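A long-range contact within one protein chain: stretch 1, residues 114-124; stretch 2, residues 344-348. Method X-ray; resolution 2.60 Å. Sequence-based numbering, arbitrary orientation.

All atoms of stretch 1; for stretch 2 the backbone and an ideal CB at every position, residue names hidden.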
ATOM      1  N   VAL A 114      32.151 -11.869  -8.632  1.00 57.49           N
ATOM      2  CA  VAL A 114      31.606 -11.959  -7.289  1.00 54.81           C
ATOM      3  C   VAL A 114      32.444 -12.916  -6.493  1.00 54.61           C
ATOM      4  O   VAL A 114      32.665 -14.060  -6.900  1.00 56.22           O
ATOM      5  CB  VAL A 114      30.074 -12.372  -7.240  1.00 53.63           C
ATOM      6  CG1 VAL A 114      29.554 -12.675  -8.613  1.00 51.28           C
ATOM      7  CG2 VAL A 114      29.841 -13.560  -6.290  1.00 42.91           C
ATOM      8  N   PRO A 115      32.949 -12.442  -5.344  1.00 57.85           N
ATOM      9  CA  PRO A 115      33.792 -13.194  -4.409  1.00 55.78           C
ATOM     10  C   PRO A 115      33.044 -14.369  -3.810  1.00 55.95           C
ATOM     11  O   PRO A 115      31.829 -14.297  -3.644  1.00 58.22           O
ATOM     12  CB  PRO A 115      34.151 -12.151  -3.359  1.00 56.72           C
ATOM     13  CG  PRO A 115      32.942 -11.246  -3.357  1.00 64.45           C
ATOM     14  CD  PRO A 115      32.678 -11.085  -4.831  1.00 59.52           C
ATOM     15  N   VAL A 116      33.758 -15.446  -3.489  1.00 56.32           N
ATOM     16  CA  VAL A 116      33.117 -16.618  -2.896  1.00 57.16           C
ATOM     17  C   VAL A 116      33.031 -16.497  -1.380  1.00 58.14           C
ATOM     18  O   VAL A 116      33.958 -16.024  -0.732  1.00 61.93           O
ATOM     19  CB  VAL A 116      33.857 -17.912  -3.256  1.00 54.29           C
ATOM     20  CG1 VAL A 116      33.044 -19.128  -2.773  1.00 48.72           C
ATOM     21  CG2 VAL A 116      34.064 -17.973  -4.763  1.00 41.09           C
ATOM     22  N   GLY A 117      31.901 -16.922  -0.823  1.00 60.41           N
ATOM     23  CA  GLY A 117      31.703 -16.822   0.609  1.00 55.46           C
ATOM     24  C   GLY A 117      30.492 -17.575   1.124  1.00 58.94           C
ATOM     25  O   GLY A 117      29.642 -18.042   0.361  1.00 55.54           O
ATOM     26  N   LYS A 118      30.414 -17.677   2.445  1.00 60.32           N
ATOM     27  CA  LYS A 118      29.343 -18.393   3.099  1.00 60.92           C
ATOM     28  C   LYS A 118      28.167 -17.467   3.406  1.00 61.94           C
ATOM     29  O   LYS A 118      27.009 -17.845   3.211  1.00 56.76           O
ATOM     30  CB  LYS A 118      29.884 -19.012   4.394  1.00 71.04           C
ATOM     31  CG  LYS A 118      29.140 -20.251   4.890  1.00 85.25           C
ATOM     32  CD  LYS A 118      29.695 -20.733   6.241  1.00 97.54           C
ATOM     33  CE  LYS A 118      29.157 -22.118   6.626  1.00 99.31           C
ATOM     34  NZ  LYS A 118      29.686 -23.210   5.749  1.00 94.64           N
ATOM     35  N   ASP A 119      28.471 -16.252   3.864  1.00 60.76           N
ATOM     36  CA  ASP A 119      27.438 -15.281   4.240  1.00 58.97           C
ATOM     37  C   ASP A 119      27.913 -13.815   4.283  1.00 55.55           C
ATOM     38  O   ASP A 119      28.966 -13.482   3.752  1.00 53.68           O
ATOM     39  CB  ASP A 119      26.861 -15.681   5.610  1.00 65.64           C
ATOM     40  CG  ASP A 119      27.930 -16.217   6.568  1.00 66.94           C
ATOM     41  OD1 ASP A 119      28.936 -15.503   6.804  1.00 55.85           O
ATOM     42  OD2 ASP A 119      27.760 -17.355   7.078  1.00 70.14           O
ATOM     43  N   GLU A 120      27.133 -12.950   4.933  1.00 57.19           N
ATOM     44  CA  GLU A 120      27.450 -11.519   5.042  1.00 61.70           C
ATOM     45  C   GLU A 120      28.858 -11.199   5.563  1.00 62.09           C
ATOM     46  O   GLU A 120      29.397 -10.125   5.306  1.00 55.36           O
ATOM     47  CB  GLU A 120      26.387 -10.792   5.898  1.00 62.94           C
ATOM     48  CG  GLU A 120      26.042 -11.464   7.228  1.00 83.81           C
ATOM     49  CD  GLU A 120      25.205 -12.731   7.053  1.00 92.25           C
ATOM     50  OE1 GLU A 120      25.140 -13.560   7.989  1.00 91.95           O
ATOM     51  OE2 GLU A 120      24.601 -12.897   5.973  1.00101.78           O
ATOM     52  N   ASN A 121      29.467 -12.134   6.280  1.00 68.46           N
ATOM     53  CA  ASN A 121      30.809 -11.897   6.799  1.00 73.31           C
ATOM     54  C   ASN A 121      31.880 -12.078   5.741  1.00 71.34           C
ATOM     55  O   ASN A 121      33.038 -11.732   5.966  1.00 74.31           O
ATOM     56  CB  ASN A 121      31.099 -12.815   7.986  1.00 81.44           C
ATOM     57  CG  ASN A 121      30.262 -12.467   9.197  1.00 89.71           C
ATOM     58  OD1 ASN A 121      29.264 -13.133   9.501  1.00 89.16           O
ATOM     59  ND2 ASN A 121      30.651 -11.400   9.887  1.00 92.56           N
ATOM     60  N   ASP A 122      31.494 -12.622   4.589  1.00 68.71           N
ATOM     61  CA  ASP A 122      32.437 -12.834   3.497  1.00 64.13           C
ATOM     62  C   ASP A 122      32.243 -11.782   2.403  1.00 60.62           C
ATOM     63  O   ASP A 122      32.928 -11.780   1.374  1.00 56.66           O
ATOM     64  CB  ASP A 122      32.291 -14.258   2.939  1.00 65.84           C
ATOM     65  CG  ASP A 122      32.927 -15.314   3.844  1.00 70.47           C
ATOM     66  OD1 ASP A 122      32.407 -16.453   3.897  1.00 76.72           O
ATOM     67  OD2 ASP A 122      33.953 -15.015   4.497  1.00 65.83           O
ATOM     68  N   ASN A 123      31.305 -10.875   2.626  1.00 54.09           N
ATOM     69  CA  ASN A 123      31.094  -9.830   1.649  1.00 59.31           C
ATOM     70  C   ASN A 123      32.382  -9.022   1.623  1.00 58.54           C
ATOM     71  O   ASN A 123      33.054  -8.881   2.641  1.00 58.44           O
ATOM     72  CB  ASN A 123      29.902  -8.965   2.041  1.00 54.79           C
ATOM     73  CG  ASN A 123      28.589  -9.649   1.759  1.00 62.91           C
ATOM     74  OD1 ASN A 123      28.564 -10.767   1.242  1.00 53.86           O
ATOM     75  ND2 ASN A 123      27.485  -8.982   2.090  1.00 65.21           N
ATOM     76  N   VAL A 124      32.726  -8.487   0.461  1.00 53.11           N
ATOM     77  CA  VAL A 124      33.960  -7.746   0.346  1.00 50.98           C
ATOM     78  C   VAL A 124      33.792  -6.256   0.150  1.00 53.05           C
ATOM     79  O   VAL A 124      33.145  -5.813  -0.793  1.00 53.37           O
ATOM     80  CB  VAL A 124      34.810  -8.307  -0.825  1.00 60.30           C
ATOM     81  CG1 VAL A 124      36.046  -7.461  -1.026  1.00 53.66           C
ATOM     82  CG2 VAL A 124      35.195  -9.756  -0.550  1.00 51.23           C
ATOM     83  N   UNK A 344      29.037 -11.514  -1.654  1.00 54.14           N
ATOM     84  CA  UNK A 344      29.550 -12.830  -1.998  1.00 54.19           C
ATOM     85  C   UNK A 344      28.485 -13.825  -2.446  1.00 56.68           C
ATOM     86  O   UNK A 344      27.279 -13.586  -2.298  1.00 53.54           O
ATOM     87  CB  UNK A 344      30.299 -13.407  -0.795  1.00 54.19           C
ATOM     88  N   UNK A 345      28.958 -14.934  -3.008  1.00 53.46           N
ATOM     89  CA  UNK A 345      28.099 -15.977  -3.537  1.00 62.97           C
ATOM     90  C   UNK A 345      27.031 -16.475  -2.578  1.00 68.38           C
ATOM     91  O   UNK A 345      25.872 -16.660  -2.983  1.00 71.74           O
ATOM     92  CB  UNK A 345      28.963 -17.161  -3.975  1.00 62.97           C
ATOM     93  N   UNK A 346      27.418 -16.679  -1.317  1.00 68.70           N
ATOM     94  CA  UNK A 346      26.486 -17.174  -0.313  1.00 63.47           C
ATOM     95  C   UNK A 346      25.461 -16.181   0.216  1.00 63.02           C
ATOM     96  O   UNK A 346      24.424 -16.574   0.748  1.00 61.65           O
ATOM     97  CB  UNK A 346      27.290 -17.710   0.873  1.00 63.47           C
ATOM     98  N   UNK A 347      25.725 -14.891   0.070  1.00 59.88           N
ATOM     99  CA  UNK A 347      24.796 -13.890   0.568  1.00 58.60           C
ATOM    100  C   UNK A 347      24.173 -13.160  -0.606  1.00 60.91           C
ATOM    101  O   UNK A 347      23.545 -12.118  -0.431  1.00 64.39           O
ATOM    102  CB  UNK A 347      25.496 -12.908   1.510  1.00 58.60           C
ATOM    103  N   UNK A 348      24.323 -13.724  -1.802  1.00 59.37           N
ATOM    104  CA  UNK A 348      23.831 -13.061  -2.995  1.00 56.57           C
ATOM    105  C   UNK A 348      22.348 -13.099  -3.354  1.00 60.17           C
ATOM    106  O   UNK A 348      21.798 -12.081  -3.804  1.00 66.36           O
ATOM    107  CB  UNK A 348      24.595 -13.651  -4.182  1.00 56.57           C
TER

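Position 344 lies beside Pro115, and its CA-to-CB bond runs sideways to stretch 1. Its backbone N is 3.0 Å from Asn123 OD1, and this is a nearly straight hydrogen bond that any residue except proline could donate. The ideal CB sits 3.4 Å from Pro115 O, 3.8 Å from Asn123 OD1 and 3.8 Å from Asp122 O. Stretch 1 curls around this point, so a short side chain suits it: alanine, serine or cysteine. The deposited residue is Cys344, with chi1 at 70° (p). Its SG is 3.1 Å from Asp119 O, 3.6 Å from Gly117 CA and 3.6 Å from Asp122 CB. The sulfur thus fills the hollow of the turn. A CB on Gly117 would lie only 2.5 Å from Cys344 SG, so the glycine leaves room for it.

At position 345 the backbone N donates a hydrogen bond to Pro115 O at 3.0 Å, which again rules against proline. The CB points sideways, 4.3 Å from Gly117 N and 4.3 Å from Val116 CA. A small acceptor could reach the Gly117 amide, while Val114 CG2 offers an apolar surface nearby. Serine, threonine or a short acidic or amide side chain would be reasonable. The residue is Thr345, chi1 49° (p). Its OG1 accepts a hydrogen bond from Gly117 N at 3.1 Å, and its methyl CG2 packs against Val114 CG2 at 3.4 Å.

Position 346 turns its CB direction toward stretch 1, but there is no space for the atom. An ideal CB would be 2.4 Å from both Gly117 O and Lys118 O. Glycine is the clear choice, and Gly346 is found. Without a side chain, its CA comes within 3.6 Å of Lys118 O. Its N makes a weak hydrogen bond to Gly117 O at 3.1 Å.

Position 347 also points toward stretch 1. Its CB is 3.8 Å from Asn123 OD1 and from Glu120 N, with the Asn123 ND2 donor within reach of a short side chain. Aspartate, asparagine or serine could serve; the carboxylate of Glu120 makes a negative charge less obvious. The deposited residue is Asp347, chi1 -168° (t). Asn123 ND2 donates to Asp347 OD2 at 3.1 Å, so Asn123 bridges 344 and 347. Asp347 OD1 lies 3.3 Å from Glu120 OE2, a close approach of like charges rather than a bond.

Position 348 has nothing of stretch 1 within 5.5 Å of its ideal CB. Stretch 1 sets little preference here. The residue is Leu348, which makes no contact with it.

Stretch 2 344-348: CTGDL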
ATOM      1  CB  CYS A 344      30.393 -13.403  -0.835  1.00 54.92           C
ATOM      2  SG  CYS A 344      29.541 -13.923   0.701  1.00 59.82           S
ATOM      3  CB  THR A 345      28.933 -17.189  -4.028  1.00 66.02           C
ATOM      4  OG1 THR A 345      29.869 -17.568  -3.012  1.00 65.09           O
ATOM      5  CG2 THR A 345      29.686 -16.849  -5.322  1.00 58.87           C
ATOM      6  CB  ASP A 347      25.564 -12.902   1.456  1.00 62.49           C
ATOM      7  CG  ASP A 347      24.656 -11.997   2.261  1.00 64.58           C
ATOM      8  OD1 ASP A 347      23.650 -12.502   2.814  1.00 65.95           O
ATOM      9  OD2 ASP A 347      24.966 -10.786   2.356  1.00 61.56           O
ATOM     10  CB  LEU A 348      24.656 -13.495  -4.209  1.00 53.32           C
ATOM     11  CG  LEU A 348      24.350 -12.718  -5.505  1.00 59.41           C
ATOM     12  CD1 LEU A 348      24.386 -11.211  -5.228  1.00 30.03           C
ATOM     13  CD2 LEU A 348      25.350 -13.112  -6.615  1.00 52.61           C
TER
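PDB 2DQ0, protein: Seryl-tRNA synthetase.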